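Local coordinates for protein sulfoquinovosidase (Escherichia coli, PDB 5AEG) that hydrolyses sulfoquinovosyl diacylglycerides and simple sulfoquinovosides such as sulfoquinovosyl glycerol, releasing sulfoquinovose for sulfoglycolysis, at residues Arg116-Leu121 against Tyr212-Leu217; Met467-Asp472 against Leu500-Ile505. One frame throughout, in Å; residues are numbered along the deposited sequence.

Contact 1: residues Arg116-Leu121 against Tyr212-Leu217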
loop_
_atom_site.group_PDB
_atom_site.type_symbol
_atom_site.label_atom_id
_atom_site.label_comp_id
_atom_site.label_asym_id
_atom_site.label_seq_id
_atom_site.Cartn_x
_atom_site.Cartn_y
_atom_site.Cartn_z
ATOM N N ARG A 116 -6.484 -8.449 -25.777
ATOM C CA ARG A 116 -7.448 -7.630 -25.040
ATOM C C ARG A 116 -8.675 -8.480 -24.643
ATOM O O ARG A 116 -9.149 -9.328 -25.446
ATOM C CB ARG A 116 -7.933 -6.428 -25.823
ATOM C CG ARG A 116 -6.825 -5.453 -26.244
ATOM C CD ARG A 116 -6.375 -4.592 -25.060
ATOM N NE ARG A 116 -5.227 -3.704 -25.346
ATOM C CZ ARG A 116 -3.925 -4.022 -25.244
ATOM N NH1 ARG A 116 -3.492 -5.212 -24.919
ATOM N NH2 ARG A 116 -3.034 -3.100 -25.550
ATOM N N ILE A 117 -9.111 -8.317 -23.395
ATOM C CA ILE A 117 -10.305 -8.947 -22.923
ATOM C C ILE A 117 -11.090 -7.834 -22.197
ATOM O O ILE A 117 -10.518 -7.007 -21.431
ATOM C CB ILE A 117 -10.027 -10.135 -21.950
ATOM C CG1 ILE A 117 -9.439 -11.367 -22.605
ATOM C CG2 ILE A 117 -11.285 -10.404 -21.078
ATOM C CD1 ILE A 117 -8.628 -12.267 -21.628
ATOM N N TRP A 118 -12.399 -7.806 -22.394
ATOM C CA TRP A 118 -13.319 -7.032 -21.537
ATOM C C TRP A 118 -14.382 -7.970 -21.032
ATOM O O TRP A 118 -15.078 -8.607 -21.855
ATOM C CB TRP A 118 -13.989 -5.907 -22.277
ATOM C CG TRP A 118 -13.135 -4.868 -22.905
ATOM C CD1 TRP A 118 -12.968 -3.549 -22.437
ATOM C CD2 TRP A 118 -12.330 -4.963 -24.102
ATOM N NE1 TRP A 118 -12.115 -2.878 -23.262
ATOM C CE2 TRP A 118 -11.719 -3.689 -24.299
ATOM C CE3 TRP A 118 -12.098 -5.961 -25.038
ATOM C CZ2 TRP A 118 -10.924 -3.405 -25.390
ATOM C CZ3 TRP A 118 -11.287 -5.693 -26.093
ATOM C CH2 TRP A 118 -10.705 -4.409 -26.277
ATOM N N LEU A 119 -14.524 -8.111 -19.702
ATOM C CA LEU A 119 -15.497 -8.983 -19.118
ATOM C C LEU A 119 -16.372 -8.208 -18.192
ATOM O O LEU A 119 -15.842 -7.495 -17.336
ATOM C CB LEU A 119 -14.775 -10.080 -18.364
ATOM C CG LEU A 119 -15.650 -11.047 -17.544
ATOM C CD1 LEU A 119 -16.422 -12.036 -18.446
ATOM C CD2 LEU A 119 -14.783 -11.854 -16.587
ATOM N N ARG A 120 -17.698 -8.325 -18.360
ATOM C CA ARG A 120 -18.676 -7.728 -17.452
ATOM C C ARG A 120 -19.203 -8.726 -16.424
ATOM O O ARG A 120 -19.662 -9.868 -16.714
ATOM C CB ARG A 120 -19.833 -6.986 -18.166
ATOM C CG ARG A 120 -19.410 -5.981 -19.196
ATOM C CD ARG A 120 -20.551 -5.243 -19.817
ATOM N NE ARG A 120 -20.042 -4.131 -20.585
ATOM C CZ ARG A 120 -20.838 -3.309 -21.267
ATOM N NH1 ARG A 120 -22.134 -3.507 -21.298
ATOM N NH2 ARG A 120 -20.343 -2.302 -21.933
ATOM N N LEU A 121 -19.144 -8.278 -15.184
ATOM C CA LEU A 121 -19.738 -8.906 -14.074
ATOM C C LEU A 121 -21.040 -8.224 -13.702
ATOM O O LEU A 121 -21.165 -7.009 -13.683
ATOM C CB LEU A 121 -18.798 -8.916 -12.843
ATOM C CG LEU A 121 -17.389 -9.463 -13.061
ATOM C CD1 LEU A 121 -16.637 -9.380 -11.737
ATOM C CD2 LEU A 121 -17.410 -10.886 -13.538
ATOM N N TYR A 212 -23.332 -3.277 -13.934
ATOM C CA TYR A 212 -22.268 -4.188 -14.124
ATOM C C TYR A 212 -20.892 -3.524 -13.799
ATOM O O TYR A 212 -20.722 -2.332 -13.903
ATOM C CB TYR A 212 -22.249 -4.750 -15.585
ATOM C CG TYR A 212 -22.131 -3.673 -16.594
ATOM C CD1 TYR A 212 -20.845 -3.207 -16.973
ATOM C CD2 TYR A 212 -23.252 -3.062 -17.152
ATOM C CE1 TYR A 212 -20.704 -2.181 -17.860
ATOM C CE2 TYR A 212 -23.125 -2.013 -18.082
ATOM C CZ TYR A 212 -21.818 -1.612 -18.431
ATOM O OH TYR A 212 -21.556 -0.622 -19.265
ATOM N N HIS A 213 -19.979 -4.367 -13.421
ATOM C CA HIS A 213 -18.543 -3.969 -13.325
ATOM C C HIS A 213 -17.877 -4.412 -14.626
ATOM O O HIS A 213 -18.185 -5.512 -15.105
ATOM C CB HIS A 213 -17.908 -4.710 -12.187
ATOM C CG HIS A 213 -18.635 -4.544 -10.886
ATOM N ND1 HIS A 213 -19.204 -3.363 -10.484
ATOM C CD2 HIS A 213 -18.905 -5.440 -9.922
ATOM C CE1 HIS A 213 -19.766 -3.527 -9.312
ATOM N NE2 HIS A 213 -19.616 -4.789 -8.951
ATOM N N GLU A 214 -16.968 -3.642 -15.174
ATOM C CA GLU A 214 -16.302 -4.120 -16.404
ATOM C C GLU A 214 -14.833 -4.137 -16.119
ATOM O O GLU A 214 -14.229 -3.076 -15.755
ATOM C CB GLU A 214 -16.577 -3.175 -17.571
ATOM C CG GLU A 214 -15.944 -3.714 -18.900
ATOM C CD GLU A 214 -16.445 -2.976 -20.110
ATOM O OE1 GLU A 214 -15.905 -1.884 -20.382
ATOM O OE2 GLU A 214 -17.408 -3.422 -20.754
ATOM N N LEU A 215 -14.246 -5.299 -16.298
ATOM C CA LEU A 215 -12.859 -5.563 -16.070
ATOM C C LEU A 215 -12.164 -5.714 -17.415
ATOM O O LEU A 215 -12.455 -6.680 -18.177
ATOM C CB LEU A 215 -12.714 -6.819 -15.287
ATOM C CG LEU A 215 -13.591 -6.985 -14.022
ATOM C CD1 LEU A 215 -13.135 -8.249 -13.325
ATOM C CD2 LEU A 215 -13.483 -5.829 -13.110
ATOM N N ALA A 216 -11.257 -4.800 -17.692
ATOM C CA ALA A 216 -10.441 -4.804 -18.893
ATOM C C ALA A 216 -9.044 -5.322 -18.604
ATOM O O ALA A 216 -8.379 -4.861 -17.644
ATOM C CB ALA A 216 -10.410 -3.456 -19.529
ATOM N N LEU A 217 -8.605 -6.318 -19.394
ATOM C CA LEU A 217 -7.281 -6.868 -19.264
ATOM C C LEU A 217 -6.500 -6.743 -20.584
ATOM O O LEU A 217 -7.056 -6.959 -21.682
ATOM C CB LEU A 217 -7.268 -8.356 -18.861
ATOM C CG LEU A 217 -7.909 -8.796 -17.576
ATOM C CD1 LEU A 217 -9.344 -9.080 -17.789
ATOM C CD2 LEU A 217 -7.193 -10.019 -17.065
#

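Contact 2: residues Met467-Asp472 against Leu500-Ile505. With CA (calcium ion), chain D.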
loop_
_atom_site.group_PDB
_atom_site.type_symbol
_atom_site.label_atom_id
_atom_site.label_comp_id
_atom_site.label_asym_id
_atom_site.label_seq_id
_atom_site.Cartn_x
_atom_site.Cartn_y
_atom_site.Cartn_z
ATOM N N MET A 467 5.285 -4.589 6.817
ATOM C CA MET A 467 4.603 -3.307 7.149
ATOM C C MET A 467 4.523 -2.480 5.927
ATOM O O MET A 467 5.555 -2.346 5.197
ATOM C CB MET A 467 5.417 -2.561 8.215
ATOM C CG MET A 467 4.980 -1.143 8.449
ATOM S SD MET A 467 3.356 -0.872 9.207
ATOM C CE MET A 467 3.766 -1.370 10.898
ATOM N N MET A 468 3.338 -1.923 5.644
ATOM C CA MET A 468 3.215 -0.955 4.588
ATOM C C MET A 468 3.351 0.459 5.188
ATOM O O MET A 468 2.926 0.736 6.305
ATOM C CB MET A 468 1.904 -1.072 3.779
ATOM C CG MET A 468 1.606 -2.438 3.239
ATOM S SD MET A 468 2.892 -3.111 2.229
ATOM C CE MET A 468 3.196 -1.902 0.998
ATOM N N TRP A 469 3.971 1.359 4.405
ATOM C CA TRP A 469 3.875 2.790 4.695
ATOM C C TRP A 469 3.247 3.480 3.512
ATOM O O TRP A 469 3.434 3.082 2.352
ATOM C CB TRP A 469 5.139 3.435 5.259
ATOM C CG TRP A 469 5.869 4.470 4.436
ATOM C CD1 TRP A 469 5.732 5.837 4.489
ATOM C CD2 TRP A 469 6.931 4.215 3.490
ATOM N NE1 TRP A 469 6.581 6.412 3.587
ATOM C CE2 TRP A 469 7.281 5.433 2.933
ATOM C CE3 TRP A 469 7.514 3.039 2.983
ATOM C CZ2 TRP A 469 8.281 5.547 1.918
ATOM C CZ3 TRP A 469 8.499 3.149 2.020
ATOM C CH2 TRP A 469 8.820 4.390 1.453
ATOM N N ALA A 470 2.628 4.619 3.800
ATOM C CA ALA A 470 1.844 5.305 2.800
ATOM C C ALA A 470 2.623 6.113 1.738
ATOM O O ALA A 470 2.025 6.811 0.966
ATOM C CB ALA A 470 0.839 6.206 3.490
ATOM N N GLY A 471 3.931 5.965 1.701
ATOM C CA GLY A 471 4.701 6.605 0.661
ATOM C C GLY A 471 4.730 8.111 0.820
ATOM O O GLY A 471 4.649 8.578 1.927
ATOM N N ASP A 472 4.740 8.816 -0.317
ATOM C CA ASP A 472 4.971 10.313 -0.373
ATOM C C ASP A 472 3.680 11.030 -0.311
ATOM O O ASP A 472 2.972 11.087 -1.279
ATOM C CB ASP A 472 5.701 10.773 -1.666
ATOM C CG ASP A 472 4.978 10.278 -3.031
ATOM O OD1 ASP A 472 5.079 9.000 -3.129
ATOM O OD2 ASP A 472 4.317 11.040 -3.942
ATOM N N LEU A 500 -1.371 -3.817 8.323
ATOM C CA LEU A 500 -0.352 -3.076 9.038
ATOM C C LEU A 500 0.115 -1.874 8.226
ATOM O O LEU A 500 0.780 -2.064 7.206
ATOM C CB LEU A 500 0.839 -4.004 9.403
ATOM C CG LEU A 500 0.487 -5.295 10.177
ATOM C CD1 LEU A 500 1.692 -6.182 10.314
ATOM C CD2 LEU A 500 -0.065 -4.924 11.497
ATOM N N HIS A 501 -0.156 -0.644 8.682
ATOM C CA HIS A 501 -0.014 0.537 7.858
ATOM C C HIS A 501 0.382 1.719 8.709
ATOM O O HIS A 501 -0.253 1.964 9.706
ATOM C CB HIS A 501 -1.371 0.865 7.181
ATOM C CG HIS A 501 -1.315 1.843 6.061
ATOM N ND1 HIS A 501 -1.730 3.148 6.181
ATOM C CD2 HIS A 501 -1.019 1.671 4.759
ATOM C CE1 HIS A 501 -1.686 3.742 5.011
ATOM N NE2 HIS A 501 -1.304 2.844 4.111
ATOM N N HIS A 502 1.349 2.505 8.220
ATOM C CA HIS A 502 1.676 3.819 8.828
ATOM C C HIS A 502 2.084 4.784 7.770
ATOM O O HIS A 502 2.100 4.458 6.529
ATOM C CB HIS A 502 2.778 3.677 9.934
ATOM C CG HIS A 502 4.173 3.455 9.416
ATOM N ND1 HIS A 502 4.581 2.284 8.825
ATOM C CD2 HIS A 502 5.246 4.278 9.374
ATOM C CE1 HIS A 502 5.869 2.349 8.537
ATOM N NE2 HIS A 502 6.269 3.584 8.760
ATOM N N SER A 503 2.283 6.015 8.218
ATOM C CA SER A 503 2.675 7.095 7.340
ATOM C C SER A 503 3.846 7.888 7.982
ATOM O O SER A 503 4.106 7.820 9.212
ATOM C CB SER A 503 1.502 7.995 6.972
ATOM O OG SER A 503 0.928 8.640 8.175
ATOM N N ASP A 504 4.554 8.612 7.107
ATOM C CA ASP A 504 5.571 9.592 7.576
ATOM C C ASP A 504 4.897 10.694 8.472
ATOM O O ASP A 504 3.981 11.394 8.011
ATOM C CB ASP A 504 6.236 10.299 6.383
ATOM C CG ASP A 504 7.007 9.349 5.462
ATOM O OD1 ASP A 504 7.824 8.502 5.902
ATOM O OD2 ASP A 504 6.700 9.418 4.251
ATOM N N ILE A 505 5.287 10.792 9.721
ATOM C CA ILE A 505 4.774 11.821 10.579
ATOM C C ILE A 505 5.271 13.186 10.045
ATOM O O ILE A 505 6.463 13.452 10.037
ATOM C CB ILE A 505 5.181 11.664 12.049
ATOM C CG1 ILE A 505 4.531 10.432 12.634
ATOM C CG2 ILE A 505 4.720 12.905 12.783
ATOM C CD1 ILE A 505 5.016 9.928 13.983
HETATM CA CA CA D . 2.205 12.019 -3.351
HETATM O O HOH W 1 3.578 8.127 4.360
HETATM O O HOH W 2 3.553 13.908 -2.791
#

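Contact 1: residues Arg116-Leu121 against Tyr212-Leu217
R120 reaches across to both Y212 and E214. Its chain runs extended from CG to NE and carries NE out past the Y212 ring. The guanidinium lies flat over one face of that ring, with the planes 8° apart. The overlap is off-centre: R120 CZ lies 4.0 Å from the ring centroid. The CD methylene comes more squarely over the same ring, in a CH-pi contact. E214 meets the guanidinium at its edge. R120 NE gives E214 OE2 a nearly straight bond of 2.7 Å, in the guanidinium plane, on the anti side of the carboxylate but 32° out of its plane. R120 NH2 adds only a weak bond to the same oxygen. An alanine in place of R120 would probably leave the E214 carboxylate without this charge partner and take the guanidinium and CD from one face of Y212.

W118 and A216 share a face of the sheet with R120 and E214; W118 CD1 touches A216 CB at 3.9 Å. I117, L119, L121, H213, L215 and L217 point to the other face. There I117 CG2 meets L217 CD1, and L121 CD1 meets L215 CD1, each at 4.0 Å. The leucines also pack on strand 221-228. Six backbone bonds join the strands at I117-L217, L119-L215 and L121-H213. This is regular antiparallel pairing in the N-terminal galactose mutarotase-like beta domain of family 31.

Contact 2: residues Met467-Asp472 against Leu500-Ile505
The H502 imidazole takes W469 CB over one face, 3.7 Å from the ring centroid. At its edge, near the ring plane, lies M467 SD. H502 ND1 makes weak hydrogen bonds to this sulfur and to M468 O, while NE2 is hydrogen-bonded to R535 NE. M467 CG stands anti to its backbone N (chi1 169°) and packs against H502 ND1. The two side chains cross at about a right angle.

The W469 indole meets D504 at its edge, and G471 N lies over one of its faces, toward the rim. W469 NE1 gives D504 OD2 a hydrogen bond of 3.1 Å, and the oxygen lies close to the ring plane. The carboxylate and indole planes are 61° apart; the N-H meets OD2 from above the carboxylate plane. D504 OD1 forms a salt bridge with R535, which also makes a cation-pi contact with W469. The H501 ring lies obliquely to A470 CB, which is 3.8 Å from H501 CE1. H501 NE2 is hydrogen-bonded to E134 OE2.

M468 pairs with H501 and W469 with H502 as neighbouring parallel strands of the TIM barrel, connected through helix 486-495 in a beta-alpha-beta unit. M468 N is hydrogen-bonded to L500 O, H502 N to M468 O, and A470 N to H502 O at 2.8 Å.

Beyond the pairing a water bridges the chains, bonded to G471 O at 2.7 Å and accepting from D504 N. G471 has a positive phi of 69°, which favours glycine. D472, inferred to be the proton donor, follows it. D472 O and OD2 each bind the calcium ion at 2.4 Å, with Q153, G154, D481 and a water among the other ligands. The W469 side chain lies about 4 Å from that of the nucleophile D405, and the D504 side chain close to that of the substrate-binding H537.

In the fold
Contacts 1 and 2 share no strand and do not touch. Their centres are about 32 Å apart and their nearest atoms about 22 Å. Contact 1 lies in the N-terminal beta domain, away from the annotated sites. It is partly buried: one face is mostly apolar and buried, and the other carries partly exposed aromatic and charged side chains. Contact 2 is in the catalytic barrel, its centre about 8 Å from the centre of the chain, and all its touching residues are buried. Its pairing is parallel and short, against the longer antiparallel register of contact 1. Polar groups are deep in contact 2, where R535, E134 and a water satisfy several of them.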